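Local coordinates for hypothetical protein, GDSL-like Lipase/Acylhydrolase family protein (Bacteroides uniformis, PDB 4M8K), which is a putative GDSL-like lipase or acylhydrolase that probably hydrolyses ester bonds, at residues C44-P49 and G204-Q209; W65-H70 and S213-V218; T90-A95 and G120-W125. All coordinates share one frame; numbering follows the deposited sequence.

From the N terminus, the loop 44-49 that follows strand 22-27 opens contact 1, and helix 64-71 soon opens contact 2. Contact 3 begins and ends next, joining the loop at 90-95 to the helix 121-126 across strand 114-118. It thus lies wholly within the spans of the other two. Far along the chain, strand 205-206 closes contact 1 and helix 208-222 then closes contact 2, and these two contacts cross. They also touch, with Pro206 packing on Ile214. Contacts 1 and 3 flank the probable active site and share one acetate, while contact 2 joins two helices some 26 Å, centre to centre, from contact 3.

Contact 1: C44-P49 and G204-Q209; sequences CWYGVP and GHPSVQ. With ACT (acetate ion), chain C.
Trp45 lies beside the probable active site of this SGNH-type hydrolase, stacked on His205, while the next residue, Tyr46, ties the loop to Pro206 of the short strand before helix 208-222. The five-membered ring of Trp45 and the imidazole of His205 form a face-to-face stack, with centroids 3.7 Å apart and planes tilted by 20°. CE2 of the indole sits over the centre of the imidazole. The stack continues down the His205 side chain, whose CB makes a CH-pi contact 3.8 Å from the centroid of the six-membered ring of Trp45. The indole gets there because CG of Trp45 stands anti to the backbone N (chi1 -161°). The indole also meets the following residue: CE3 of Trp45 lies over the middle of the Tyr46 ring. Tyr46 in turn reaches past His205 CB and donates from OH to the carbonyl O of Pro206 (2.6 Å), in the carbonyl plane and on a lone pair. The same carbonyl oxygen also accepts from Asn55.

Both ring nitrogens of His205 are engaged. ND1 bonds to the backbone carbonyl of Trp203, and NE2 donates almost straight (164°) to O of the acetate, 2.8 Å away and at the edge of the imidazole, in its plane. With one bond at each nitrogen and an indole over one face, the ring has little freedom to turn. An alanine in place of Trp45 would strip the stacking surface from that face and would probably let the imidazole swing or tilt away from the acetate. Ser29, Gly84 and Asn122 complete the grip on the acetate, and together with His205 they probably correspond to the Ser, Gly, Asn and His from which SGNH hydrolases take their name.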
ATOM      1  N   CYS A  44       0.306  11.690   7.768  1.00 23.41           N
ATOM      2  CA  CYS A  44      -0.992  11.511   7.078  1.00 22.08           C
ATOM      3  C   CYS A  44      -1.283  12.625   6.074  1.00 24.84           C
ATOM      4  O   CYS A  44      -0.785  13.724   6.214  1.00 25.86           O
ATOM      5  CB  CYS A  44      -2.081  11.484   8.129  1.00 24.72           C
ATOM      6  SG  CYS A  44      -2.043  10.007   9.182  1.00 23.31           S
ATOM      7  N   TRP A  45      -2.140  12.356   5.103  1.00 20.02           N
ATOM      8  CA  TRP A  45      -2.552  13.312   4.116  1.00 19.29           C
ATOM      9  C   TRP A  45      -3.993  13.753   4.345  1.00 24.70           C
ATOM     10  O   TRP A  45      -4.309  14.896   4.143  1.00 23.37           O
ATOM     11  CB  TRP A  45      -2.398  12.691   2.725  1.00 22.79           C
ATOM     12  CG  TRP A  45      -2.365  13.680   1.580  1.00 19.67           C
ATOM     13  CD1 TRP A  45      -1.270  14.251   1.052  1.00 24.67           C
ATOM     14  CD2 TRP A  45      -3.480  14.136   0.797  1.00 18.60           C
ATOM     15  NE1 TRP A  45      -1.627  15.048   0.003  1.00 21.81           N
ATOM     16  CE2 TRP A  45      -2.977  14.960  -0.193  1.00 21.05           C
ATOM     17  CE3 TRP A  45      -4.869  13.880   0.823  1.00 18.55           C
ATOM     18  CZ2 TRP A  45      -3.808  15.619  -1.109  1.00 24.69           C
ATOM     19  CZ3 TRP A  45      -5.661  14.465  -0.098  1.00 18.74           C
ATOM     20  CH2 TRP A  45      -5.151  15.366  -1.039  1.00 21.29           C
ATOM     21  N   TYR A  46      -4.842  12.831   4.783  1.00 24.44           N
ATOM     22  CA  TYR A  46      -6.258  13.122   5.035  1.00 25.72           C
ATOM     23  C   TYR A  46      -6.570  13.383   6.514  1.00 29.11           C
ATOM     24  O   TYR A  46      -6.063  12.718   7.382  1.00 21.71           O
ATOM     25  CB  TYR A  46      -7.110  11.953   4.577  1.00 24.58           C
ATOM     26  CG  TYR A  46      -7.050  11.630   3.088  1.00 26.83           C
ATOM     27  CD1 TYR A  46      -7.929  12.247   2.211  1.00 28.28           C
ATOM     28  CD2 TYR A  46      -6.139  10.705   2.562  1.00 24.43           C
ATOM     29  CE1 TYR A  46      -7.888  11.982   0.833  1.00 21.03           C
ATOM     30  CE2 TYR A  46      -6.109  10.429   1.188  1.00 23.77           C
ATOM     31  CZ  TYR A  46      -6.985  11.041   0.345  1.00 22.11           C
ATOM     32  OH  TYR A  46      -6.986  10.764  -1.008  1.00 19.70           O
ATOM     33  N   GLY A  47      -7.471  14.313   6.767  1.00 26.93           N
ATOM     34  CA  GLY A  47      -7.941  14.581   8.127  1.00 31.72           C
ATOM     35  C   GLY A  47      -6.968  15.258   9.068  1.00 27.49           C
ATOM     36  O   GLY A  47      -7.174  15.202  10.277  1.00 26.87           O
ATOM     37  N   VAL A  48      -5.947  15.940   8.541  1.00 28.15           N
ATOM     38  CA  VAL A  48      -4.900  16.509   9.374  1.00 24.05           C
ATOM     39  C   VAL A  48      -5.314  17.953   9.774  1.00 24.05           C
ATOM     40  O   VAL A  48      -5.410  18.824   8.930  1.00 30.75           O
ATOM     41  CB  VAL A  48      -3.545  16.558   8.685  1.00 26.11           C
ATOM     42  CG1 VAL A  48      -2.500  17.211   9.570  1.00 28.30           C
ATOM     43  CG2 VAL A  48      -3.059  15.151   8.269  1.00 29.79           C
ATOM     44  N   PRO A  49      -5.523  18.210  11.059  1.00 31.22           N
ATOM     45  CA  PRO A  49      -5.916  19.583  11.473  1.00 26.81           C
ATOM     46  C   PRO A  49      -4.927  20.654  11.003  1.00 33.72           C
ATOM     47  O   PRO A  49      -3.704  20.487  11.178  1.00 29.22           O
ATOM     48  CB  PRO A  49      -5.922  19.501  12.985  1.00 32.94           C
ATOM     49  CG  PRO A  49      -6.049  18.058  13.303  1.00 33.95           C
ATOM     50  CD  PRO A  49      -5.403  17.296  12.195  1.00 29.58           C
ATOM     51  N   GLY A 204      -4.173  15.064  -6.675  1.00 20.27           N
ATOM     52  CA  GLY A 204      -3.320  13.862  -6.894  1.00 20.79           C
ATOM     53  C   GLY A 204      -3.631  12.694  -5.978  1.00 22.15           C
ATOM     54  O   GLY A 204      -2.938  11.618  -6.027  1.00 21.86           O
ATOM     55  N   HIS A 205      -4.722  12.819  -5.228  1.00 22.95           N
ATOM     56  CA  HIS A 205      -5.120  11.762  -4.284  1.00 21.43           C
ATOM     57  C   HIS A 205      -6.605  11.428  -4.375  1.00 23.58           C
ATOM     58  O   HIS A 205      -7.393  12.243  -4.799  1.00 21.79           O
ATOM     59  CB  HIS A 205      -4.749  12.176  -2.884  1.00 19.71           C
ATOM     60  CG  HIS A 205      -3.281  12.421  -2.695  1.00 21.72           C
ATOM     61  ND1 HIS A 205      -2.638  13.488  -3.265  1.00 21.70           N
ATOM     62  CD2 HIS A 205      -2.328  11.722  -2.037  1.00 22.55           C
ATOM     63  CE1 HIS A 205      -1.370  13.485  -2.910  1.00 27.74           C
ATOM     64  NE2 HIS A 205      -1.140  12.397  -2.199  1.00 26.68           N
ATOM     65  N   PRO A 206      -6.982  10.200  -4.031  1.00 25.00           N
ATOM     66  CA  PRO A 206      -8.398   9.904  -4.340  1.00 23.09           C
ATOM     67  C   PRO A 206      -9.391  10.791  -3.602  1.00 22.28           C
ATOM     68  O   PRO A 206      -9.156  11.211  -2.449  1.00 23.41           O
ATOM     69  CB  PRO A 206      -8.550   8.456  -3.914  1.00 24.88           C
ATOM     70  CG  PRO A 206      -7.173   7.868  -4.047  1.00 24.51           C
ATOM     71  CD  PRO A 206      -6.253   9.000  -3.603  1.00 23.47           C
ATOM     72  N   SER A 207     -10.456  11.108  -4.333  1.00 20.11           N
ATOM     73  CA  SER A 207     -11.621  11.809  -3.877  1.00 22.76           C
ATOM     74  C   SER A 207     -12.538  10.808  -3.227  1.00 22.29           C
ATOM     75  O   SER A 207     -12.255   9.608  -3.203  1.00 23.19           O
ATOM     76  CB  SER A 207     -12.342  12.457  -5.081  1.00 20.87           C
ATOM     77  OG  SER A 207     -12.845  11.463  -5.966  1.00 25.89           O
ATOM     78  N   VAL A 208     -13.658  11.286  -2.737  1.00 21.24           N
ATOM     79  CA  VAL A 208     -14.650  10.419  -2.145  1.00 22.74           C
ATOM     80  C   VAL A 208     -15.074   9.383  -3.168  1.00 20.79           C
ATOM     81  O   VAL A 208     -15.104   8.197  -2.874  1.00 24.75           O
ATOM     82  CB  VAL A 208     -15.856  11.215  -1.658  1.00 19.40           C
ATOM     83  CG1 VAL A 208     -17.061  10.282  -1.364  1.00 25.96           C
ATOM     84  CG2 VAL A 208     -15.498  11.978  -0.402  1.00 23.88           C
ATOM     85  N   GLN A 209     -15.372   9.851  -4.384  1.00 22.02           N
ATOM     86  CA  GLN A 209     -15.650   8.941  -5.502  1.00 24.07           C
ATOM     87  C   GLN A 209     -14.502   7.946  -5.812  1.00 23.05           C
ATOM     88  O   GLN A 209     -14.726   6.730  -6.007  1.00 20.41           O
ATOM     89  CB  GLN A 209     -15.975   9.767  -6.754  1.00 27.09           C
ATOM     90  CG  GLN A 209     -16.150   8.912  -7.994  1.00 33.93           C
ATOM     91  CD  GLN A 209     -16.396   9.723  -9.253  1.00 44.04           C
ATOM     92  OE1 GLN A 209     -16.320  10.963  -9.264  1.00 29.32           O
ATOM     93  NE2 GLN A 209     -16.643   9.014 -10.337  1.00 40.79           N
TER
HETATM   94  C   ACT C 301       1.470  10.012  -1.377  1.00 20.91           C
HETATM   95  O   ACT C 301       1.086  11.167  -1.133  1.00 21.86           O
HETATM   96  OXT ACT C 301       2.040   9.362  -0.499  1.00 15.33           O
HETATM   97  CH3 ACT C 301       1.238   9.362  -2.708  1.00 24.14           C

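Contact 2: W65-H70 and S213-V218; sequences WYRFIH and SIDAQV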
ATOM      1  N   TRP A  65     -10.193   1.916   2.516  1.00 25.71           N
ATOM      2  CA  TRP A  65      -9.871   0.751   3.365  1.00 21.73           C
ATOM      3  C   TRP A  65     -10.892   0.555   4.491  1.00 25.60           C
ATOM      4  O   TRP A  65     -11.170  -0.583   4.885  1.00 24.33           O
ATOM      5  CB  TRP A  65      -8.400   0.801   3.912  1.00 24.92           C
ATOM      6  CG  TRP A  65      -8.058   2.078   4.520  1.00 18.17           C
ATOM      7  CD1 TRP A  65      -7.593   3.163   3.877  1.00 20.64           C
ATOM      8  CD2 TRP A  65      -8.311   2.467   5.854  1.00 19.71           C
ATOM      9  NE1 TRP A  65      -7.532   4.234   4.745  1.00 22.25           N
ATOM     10  CE2 TRP A  65      -7.945   3.815   5.973  1.00 19.89           C
ATOM     11  CE3 TRP A  65      -8.797   1.798   6.984  1.00 24.23           C
ATOM     12  CZ2 TRP A  65      -8.038   4.519   7.185  1.00 20.04           C
ATOM     13  CZ3 TRP A  65      -8.876   2.502   8.208  1.00 23.42           C
ATOM     14  CH2 TRP A  65      -8.478   3.837   8.282  1.00 20.96           C
ATOM     15  N   TYR A  66     -11.377   1.668   5.050  1.00 23.95           N
ATOM     16  CA  TYR A  66     -12.399   1.661   6.070  1.00 21.85           C
ATOM     17  C   TYR A  66     -13.671   1.082   5.468  1.00 23.58           C
ATOM     18  O   TYR A  66     -14.325   0.215   6.068  1.00 24.57           O
ATOM     19  CB  TYR A  66     -12.646   3.057   6.611  1.00 23.99           C
ATOM     20  CG  TYR A  66     -13.611   3.059   7.752  1.00 32.52           C
ATOM     21  CD1 TYR A  66     -14.971   2.924   7.528  1.00 32.37           C
ATOM     22  CD2 TYR A  66     -13.165   3.176   9.071  1.00 35.41           C
ATOM     23  CE1 TYR A  66     -15.850   2.912   8.572  1.00 35.81           C
ATOM     24  CE2 TYR A  66     -14.047   3.170  10.128  1.00 37.48           C
ATOM     25  CZ  TYR A  66     -15.384   3.029   9.861  1.00 38.33           C
ATOM     26  OH  TYR A  66     -16.275   2.979  10.880  1.00 47.38           O
ATOM     27  N   ARG A  67     -13.980   1.527   4.254  1.00 22.23           N
ATOM     28  CA  ARG A  67     -15.101   1.024   3.488  1.00 22.39           C
ATOM     29  C   ARG A  67     -14.931  -0.430   3.229  1.00 22.77           C
ATOM     30  O   ARG A  67     -15.831  -1.232   3.498  1.00 27.00           O
ATOM     31  CB  ARG A  67     -15.253   1.776   2.163  1.00 21.61           C
ATOM     32  CG  ARG A  67     -15.860   3.165   2.309  1.00 25.61           C
ATOM     33  CD  ARG A  67     -16.009   3.827   0.937  1.00 28.26           C
ATOM     34  NE  ARG A  67     -16.814   3.039  -0.015  1.00 30.84           N
ATOM     35  CZ  ARG A  67     -18.135   3.169  -0.169  1.00 32.46           C
ATOM     36  NH1 ARG A  67     -18.829   4.020   0.564  1.00 34.57           N
ATOM     37  NH2 ARG A  67     -18.756   2.445  -1.050  1.00 32.84           N
ATOM     38  N   PHE A  68     -13.767  -0.796   2.716  1.00 22.32           N
ATOM     39  CA  PHE A  68     -13.504  -2.213   2.388  1.00 22.35           C
ATOM     40  C   PHE A  68     -13.672  -3.101   3.623  1.00 28.70           C
ATOM     41  O   PHE A  68     -14.313  -4.162   3.579  1.00 30.28           O
ATOM     42  CB  PHE A  68     -12.133  -2.370   1.779  1.00 20.16           C
ATOM     43  CG  PHE A  68     -11.735  -3.780   1.488  1.00 19.55           C
ATOM     44  CD1 PHE A  68     -12.061  -4.371   0.291  1.00 20.30           C
ATOM     45  CD2 PHE A  68     -10.985  -4.480   2.390  1.00 20.47           C
ATOM     46  CE1 PHE A  68     -11.628  -5.642  -0.028  1.00 24.63           C
ATOM     47  CE2 PHE A  68     -10.583  -5.789   2.095  1.00 25.93           C
ATOM     48  CZ  PHE A  68     -10.906  -6.366   0.890  1.00 24.01           C
ATOM     49  N   ILE A  69     -13.135  -2.656   4.734  1.00 25.66           N
ATOM     50  CA  ILE A  69     -13.176  -3.483   5.941  1.00 25.32           C
ATOM     51  C   ILE A  69     -14.596  -3.593   6.486  1.00 26.07           C
ATOM     52  O   ILE A  69     -15.049  -4.690   6.751  1.00 28.55           O
ATOM     53  CB  ILE A  69     -12.129  -3.011   6.967  1.00 28.35           C
ATOM     54  CG1 ILE A  69     -10.742  -3.453   6.482  1.00 25.94           C
ATOM     55  CG2 ILE A  69     -12.380  -3.618   8.341  1.00 34.57           C
ATOM     56  CD1 ILE A  69      -9.620  -2.702   7.152  1.00 33.32           C
ATOM     57  N   HIS A  70     -15.302  -2.486   6.590  1.00 27.13           N
ATOM     58  CA  HIS A  70     -16.603  -2.477   7.251  1.00 31.72           C
ATOM     59  C   HIS A  70     -17.715  -3.034   6.376  1.00 32.18           C
ATOM     60  O   HIS A  70     -18.679  -3.564   6.883  1.00 35.04           O
ATOM     61  CB  HIS A  70     -16.885  -1.079   7.789  1.00 32.34           C
ATOM     62  CG  HIS A  70     -15.968  -0.718   8.926  1.00 46.50           C
ATOM     63  ND1 HIS A  70     -16.384  -0.691  10.237  1.00 56.55           N
ATOM     64  CD2 HIS A  70     -14.638  -0.442   8.954  1.00 40.48           C
ATOM     65  CE1 HIS A  70     -15.365  -0.383  11.021  1.00 60.61           C
ATOM     66  NE2 HIS A  70     -14.293  -0.225  10.267  1.00 51.57           N
ATOM     67  N   SER A 213     -14.294   3.726  -5.711  1.00 26.08           N
ATOM     68  CA  SER A 213     -13.821   2.901  -6.832  1.00 28.21           C
ATOM     69  C   SER A 213     -12.718   1.960  -6.384  1.00 23.60           C
ATOM     70  O   SER A 213     -12.676   0.785  -6.829  1.00 23.54           O
ATOM     71  CB  SER A 213     -13.370   3.797  -7.997  1.00 29.55           C
ATOM     72  OG  SER A 213     -14.451   4.608  -8.445  1.00 25.97           O
ATOM     73  N   ILE A 214     -11.795   2.462  -5.553  1.00 23.67           N
ATOM     74  CA  ILE A 214     -10.686   1.612  -5.044  1.00 24.43           C
ATOM     75  C   ILE A 214     -11.246   0.453  -4.216  1.00 26.93           C
ATOM     76  O   ILE A 214     -10.937  -0.714  -4.465  1.00 23.71           O
ATOM     77  CB  ILE A 214      -9.638   2.369  -4.214  1.00 23.01           C
ATOM     78  CG1 ILE A 214      -8.915   3.404  -5.083  1.00 21.80           C
ATOM     79  CG2 ILE A 214      -8.657   1.377  -3.601  1.00 21.95           C
ATOM     80  CD1 ILE A 214      -8.050   4.381  -4.284  1.00 21.22           C
ATOM     81  N   ASP A 215     -12.081   0.794  -3.252  1.00 21.74           N
ATOM     82  CA  ASP A 215     -12.842  -0.209  -2.448  1.00 24.05           C
ATOM     83  C   ASP A 215     -13.442  -1.265  -3.346  1.00 23.96           C
ATOM     84  O   ASP A 215     -13.147  -2.456  -3.196  1.00 23.07           O
ATOM     85  CB  ASP A 215     -13.889   0.535  -1.588  1.00 24.40           C
ATOM     86  CG  ASP A 215     -14.954  -0.371  -0.938  1.00 27.34           C
ATOM     87  OD1 ASP A 215     -14.728  -1.560  -0.700  1.00 30.35           O
ATOM     88  OD2 ASP A 215     -16.048   0.179  -0.720  1.00 24.69           O
ATOM     89  N   ALA A 216     -14.219  -0.832  -4.346  1.00 27.79           N
ATOM     90  CA  ALA A 216     -14.920  -1.777  -5.196  1.00 28.65           C
ATOM     91  C   ALA A 216     -13.953  -2.635  -5.994  1.00 26.14           C
ATOM     92  O   ALA A 216     -14.151  -3.836  -6.070  1.00 25.05           O
ATOM     93  CB  ALA A 216     -15.923  -1.091  -6.137  1.00 29.02           C
ATOM     94  N   GLN A 217     -12.900  -2.031  -6.541  1.00 24.61           N
ATOM     95  CA  GLN A 217     -11.957  -2.779  -7.344  1.00 26.76           C
ATOM     96  C   GLN A 217     -11.108  -3.759  -6.526  1.00 30.42           C
ATOM     97  O   GLN A 217     -10.794  -4.840  -7.009  1.00 23.52           O
ATOM     98  CB  GLN A 217     -11.056  -1.824  -8.156  1.00 29.27           C
ATOM     99  CG  GLN A 217     -11.795  -1.251  -9.341  1.00 28.20           C
ATOM    100  CD  GLN A 217     -11.028  -0.163 -10.056  1.00 32.99           C
ATOM    101  OE1 GLN A 217      -9.814  -0.269 -10.287  1.00 24.55           O
ATOM    102  NE2 GLN A 217     -11.746   0.902 -10.428  1.00 27.65           N
ATOM    103  N   VAL A 218     -10.703  -3.373  -5.313  1.00 24.93           N
ATOM    104  CA  VAL A 218     -10.017  -4.318  -4.410  1.00 26.17           C
ATOM    105  C   VAL A 218     -10.950  -5.521  -4.127  1.00 29.28           C
ATOM    106  O   VAL A 218     -10.531  -6.688  -4.222  1.00 30.04           O
ATOM    107  CB  VAL A 218      -9.512  -3.615  -3.123  1.00 28.56           C
ATOM    108  CG1 VAL A 218      -8.995  -4.622  -2.110  1.00 31.95           C
ATOM    109  CG2 VAL A 218      -8.409  -2.610  -3.459  1.00 25.60           C
TER
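With CG anti to the backbone N (chi1 167°), Asp215 extends its carboxylate toward helix 64-71, where Arg67 folds back to meet it through a bend at chi3 (57°). The resulting salt bridge runs from NE of Arg67 to OD2 of Asp215 at 3.0 Å. It is not a flat, two-pronged pairing: a single N-H approaches the anti side of OD2, and the guanidinium and carboxylate planes stand 67° apart. The other oxygen, OD1, turns to the neighbouring residue and rests 3.4 Å from CA of Phe68. In this three-layer α/β/α fold of the SGNH hydrolases, helix 64-71 packs on strands 22-27 and 75-81 through Ile69, while a neighbouring side meets the C-terminal helix 208-222. The axes of the two short segments approach to 8.7 Å and run broadly in the same direction. Beyond the charged pair the interface becomes apolar, as CE1 of Phe68 meets CG1 of Val218 at 3.5 Å. Trp219 and Val222 extend this greasy surface along helix 208-222, and the ring of Phe74 also meets that of Phe68. Glu71 puts a second negative charge near OD2 of Asp215, probably offset in part by a long, weak ion pair with Arg67.

Contact 3: T90-A95 and G120-W125; sequences TGYEKA and GTNDSW. With ACT (acetate ion), chain C.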
ATOM      1  N   THR A  90      15.064   5.437  -1.831  1.00 23.69           N
ATOM      2  CA  THR A  90      15.236   6.756  -2.433  1.00 22.42           C
ATOM      3  C   THR A  90      13.962   7.569  -2.356  1.00 21.77           C
ATOM      4  O   THR A  90      12.959   7.224  -2.972  1.00 21.81           O
ATOM      5  CB  THR A  90      15.615   6.675  -3.933  1.00 25.69           C
ATOM      6  OG1 THR A  90      16.781   5.859  -4.119  1.00 24.10           O
ATOM      7  CG2 THR A  90      15.843   8.084  -4.514  1.00 24.32           C
ATOM      8  N   GLY A  91      13.994   8.673  -1.641  1.00 22.29           N
ATOM      9  CA  GLY A  91      12.837   9.575  -1.649  1.00 20.83           C
ATOM     10  C   GLY A  91      12.869  10.756  -2.612  1.00 25.90           C
ATOM     11  O   GLY A  91      13.654  10.802  -3.555  1.00 25.92           O
ATOM     12  N   TYR A  92      12.040  11.750  -2.320  1.00 23.18           N
ATOM     13  CA  TYR A  92      11.974  12.970  -3.093  1.00 25.60           C
ATOM     14  C   TYR A  92      13.264  13.764  -2.989  1.00 30.42           C
ATOM     15  O   TYR A  92      13.812  13.903  -1.886  1.00 26.67           O
ATOM     16  CB  TYR A  92      10.784  13.843  -2.618  1.00 26.59           C
ATOM     17  CG  TYR A  92       9.460  13.245  -3.025  1.00 28.00           C
ATOM     18  CD1 TYR A  92       8.935  13.475  -4.297  1.00 24.76           C
ATOM     19  CD2 TYR A  92       8.769  12.379  -2.184  1.00 26.85           C
ATOM     20  CE1 TYR A  92       7.746  12.874  -4.723  1.00 23.55           C
ATOM     21  CE2 TYR A  92       7.592  11.786  -2.604  1.00 26.27           C
ATOM     22  CZ  TYR A  92       7.065  12.056  -3.859  1.00 23.78           C
ATOM     23  OH  TYR A  92       5.875  11.468  -4.259  1.00 22.12           O
ATOM     24  N   GLU A  93      13.686  14.335  -4.133  1.00 31.13           N
ATOM     25  CA  GLU A  93      14.899  15.156  -4.244  1.00 39.25           C
ATOM     26  C   GLU A  93      16.117  14.354  -3.803  1.00 35.92           C
ATOM     27  O   GLU A  93      16.971  14.849  -3.095  1.00 37.89           O
ATOM     28  CB  GLU A  93      14.788  16.440  -3.409  1.00 43.57           C
ATOM     29  CG  GLU A  93      13.449  17.162  -3.457  1.00 57.63           C
ATOM     30  CD  GLU A  93      13.269  18.038  -4.670  1.00 69.24           C
ATOM     31  OE1 GLU A  93      13.602  17.601  -5.798  1.00 61.63           O
ATOM     32  OE2 GLU A  93      12.779  19.168  -4.485  1.00 68.71           O
ATOM     33  N   LYS A  94      16.138  13.082  -4.175  1.00 38.21           N
ATOM     34  CA  LYS A  94      17.130  12.105  -3.680  1.00 40.51           C
ATOM     35  C   LYS A  94      17.292  12.037  -2.142  1.00 45.38           C
ATOM     36  O   LYS A  94      18.315  11.559  -1.685  1.00 35.01           O
ATOM     37  CB  LYS A  94      18.487  12.367  -4.339  1.00 49.95           C
ATOM     38  CG  LYS A  94      18.489  12.108  -5.832  1.00 57.63           C
ATOM     39  CD  LYS A  94      19.681  12.775  -6.534  1.00 72.53           C
ATOM     40  CE  LYS A  94      19.535  14.302  -6.568  1.00 91.42           C
ATOM     41  NZ  LYS A  94      20.633  15.050  -7.260  1.00 97.00           N
ATOM     42  N   ALA A  95      16.306  12.492  -1.347  1.00 35.66           N
ATOM     43  CA  ALA A  95      16.382  12.304   0.098  1.00 36.23           C
ATOM     44  C   ALA A  95      16.523  10.804   0.464  1.00 25.19           C
ATOM     45  O   ALA A  95      16.080   9.954  -0.246  1.00 28.08           O
ATOM     46  CB  ALA A  95      15.164  12.857   0.753  1.00 33.75           C
ATOM     47  N   GLY A 120       4.184   2.584  -4.303  1.00 20.19           N
ATOM     48  CA  GLY A 120       4.801   2.852  -5.594  1.00 23.15           C
ATOM     49  C   GLY A 120       4.510   4.185  -6.196  1.00 23.78           C
ATOM     50  O   GLY A 120       5.294   4.685  -7.008  1.00 21.29           O
ATOM     51  N   THR A 121       3.411   4.813  -5.780  1.00 22.52           N
ATOM     52  CA  THR A 121       3.133   6.178  -6.270  1.00 21.33           C
ATOM     53  C   THR A 121       4.301   7.157  -6.015  1.00 22.41           C
ATOM     54  O   THR A 121       4.711   7.908  -6.891  1.00 21.74           O
ATOM     55  CB  THR A 121       1.814   6.714  -5.684  1.00 18.79           C
ATOM     56  OG1 THR A 121       0.739   5.908  -6.130  1.00 17.27           O
ATOM     57  CG2 THR A 121       1.581   8.140  -6.155  1.00 18.59           C
ATOM     58  N   ASN A 122       4.842   7.158  -4.815  1.00 23.67           N
ATOM     59  CA  ASN A 122       5.926   8.057  -4.511  1.00 19.48           C
ATOM     60  C   ASN A 122       7.234   7.671  -5.233  1.00 20.27           C
ATOM     61  O   ASN A 122       7.991   8.553  -5.650  1.00 21.51           O
ATOM     62  CB  ASN A 122       6.121   8.142  -3.006  1.00 21.10           C
ATOM     63  CG  ASN A 122       4.956   8.857  -2.327  1.00 19.44           C
ATOM     64  OD1 ASN A 122       4.659  10.024  -2.629  1.00 23.85           O
ATOM     65  ND2 ASN A 122       4.291   8.158  -1.429  1.00 18.69           N
ATOM     66  N   ASP A 123       7.478   6.377  -5.412  1.00 17.60           N
ATOM     67  CA  ASP A 123       8.649   5.960  -6.202  1.00 18.11           C
ATOM     68  C   ASP A 123       8.549   6.541  -7.606  1.00 18.64           C
ATOM     69  O   ASP A 123       9.539   7.054  -8.161  1.00 20.09           O
ATOM     70  CB  ASP A 123       8.788   4.439  -6.253  1.00 16.22           C
ATOM     71  CG  ASP A 123       8.844   3.817  -4.855  1.00 19.67           C
ATOM     72  OD1 ASP A 123       7.780   3.828  -4.163  1.00 19.32           O
ATOM     73  OD2 ASP A 123       9.957   3.366  -4.399  1.00 20.99           O
ATOM     74  N   SER A 124       7.337   6.518  -8.170  1.00 21.61           N
ATOM     75  CA  SER A 124       7.084   7.094  -9.499  1.00 21.21           C
ATOM     76  C   SER A 124       7.217   8.603  -9.498  1.00 23.07           C
ATOM     77  O   SER A 124       7.963   9.166 -10.291  1.00 23.29           O
ATOM     78  CB  SER A 124       5.719   6.676  -9.987  1.00 22.43           C
ATOM     79  OG  SER A 124       5.552   6.984 -11.353  1.00 24.62           O
ATOM     80  N   TRP A 125       6.501   9.269  -8.602  1.00 21.09           N
ATOM     81  CA  TRP A 125       6.528  10.718  -8.592  1.00 24.76           C
ATOM     82  C   TRP A 125       7.885  11.275  -8.222  1.00 27.82           C
ATOM     83  O   TRP A 125       8.244  12.317  -8.717  1.00 25.66           O
ATOM     84  CB  TRP A 125       5.546  11.254  -7.619  1.00 19.55           C
ATOM     85  CG  TRP A 125       4.114  11.057  -7.959  1.00 20.33           C
ATOM     86  CD1 TRP A 125       3.583  10.598  -9.111  1.00 24.49           C
ATOM     87  CD2 TRP A 125       3.008  11.430  -7.125  1.00 21.27           C
ATOM     88  NE1 TRP A 125       2.202  10.609  -9.047  1.00 21.86           N
ATOM     89  CE2 TRP A 125       1.825  11.120  -7.831  1.00 21.10           C
ATOM     90  CE3 TRP A 125       2.910  11.946  -5.830  1.00 23.76           C
ATOM     91  CZ2 TRP A 125       0.549  11.315  -7.278  1.00 25.69           C
ATOM     92  CZ3 TRP A 125       1.635  12.153  -5.273  1.00 23.07           C
ATOM     93  CH2 TRP A 125       0.475  11.867  -6.016  1.00 22.74           C
TER
HETATM   94  C   ACT C 301       1.470  10.012  -1.377  1.00 20.91           C
HETATM   95  O   ACT C 301       1.086  11.167  -1.133  1.00 21.86           O
HETATM   96  OXT ACT C 301       2.040   9.362  -0.499  1.00 15.33           O
HETATM   97  CH3 ACT C 301       1.238   9.362  -2.708  1.00 24.14           C
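The Tyr92 ring receives OD1 of Asn122 at its edge, in the ring plane, and the ring and amide planes stand 78° apart. Its hydroxyl lies at the edge of the Trp125 indole, while one face of that indole is covered by CG2 of Thr121, 3.4 Å above the centre. Thr121, Asn122 and Trp125 belong to the start of helix 121-126, where the sequence Gly-Thr-Asn-Asp corresponds to the Gly-x-Asn-Asp block of the SGNH hydrolases. Gly120 holds the N-cap position, and its backbone angles would jam a side chain against the preceding carbonyl.

The bond across the contact runs from OH of Tyr92 to OD1 of Asn122. At 2.5 Å it is very short, and the exact length deserves little weight. The tyrosine comes from a loop and reaches over the helix with only the end of its side chain. Its hydroxyl also touches CB of Trp125 at 3.4 Å, and its CE1 lies 4.0 Å from the same CB; the two aromatic side chains run side by side, pointing the same way.

The hydroxyl donates to OD1, and with the ND2 bonds to the backbone O of Ser85 and to the acetate it holds the amide in one rotation, ND2 facing the probable active site. This second-shell role is consistent with an asparagine that contributes to an oxyanion hole, as in related SGNH enzymes. Asn122 keeps CG beside its backbone N (chi1 -69°), which carries the amide out toward the bound acetate. The methyl group of the acetate packs 3.8 Å from CZ3 of Trp125, and its OXT accepts from ND2 of Asn122 at 2.7 Å, with a nearly straight N-H...O angle of 167°.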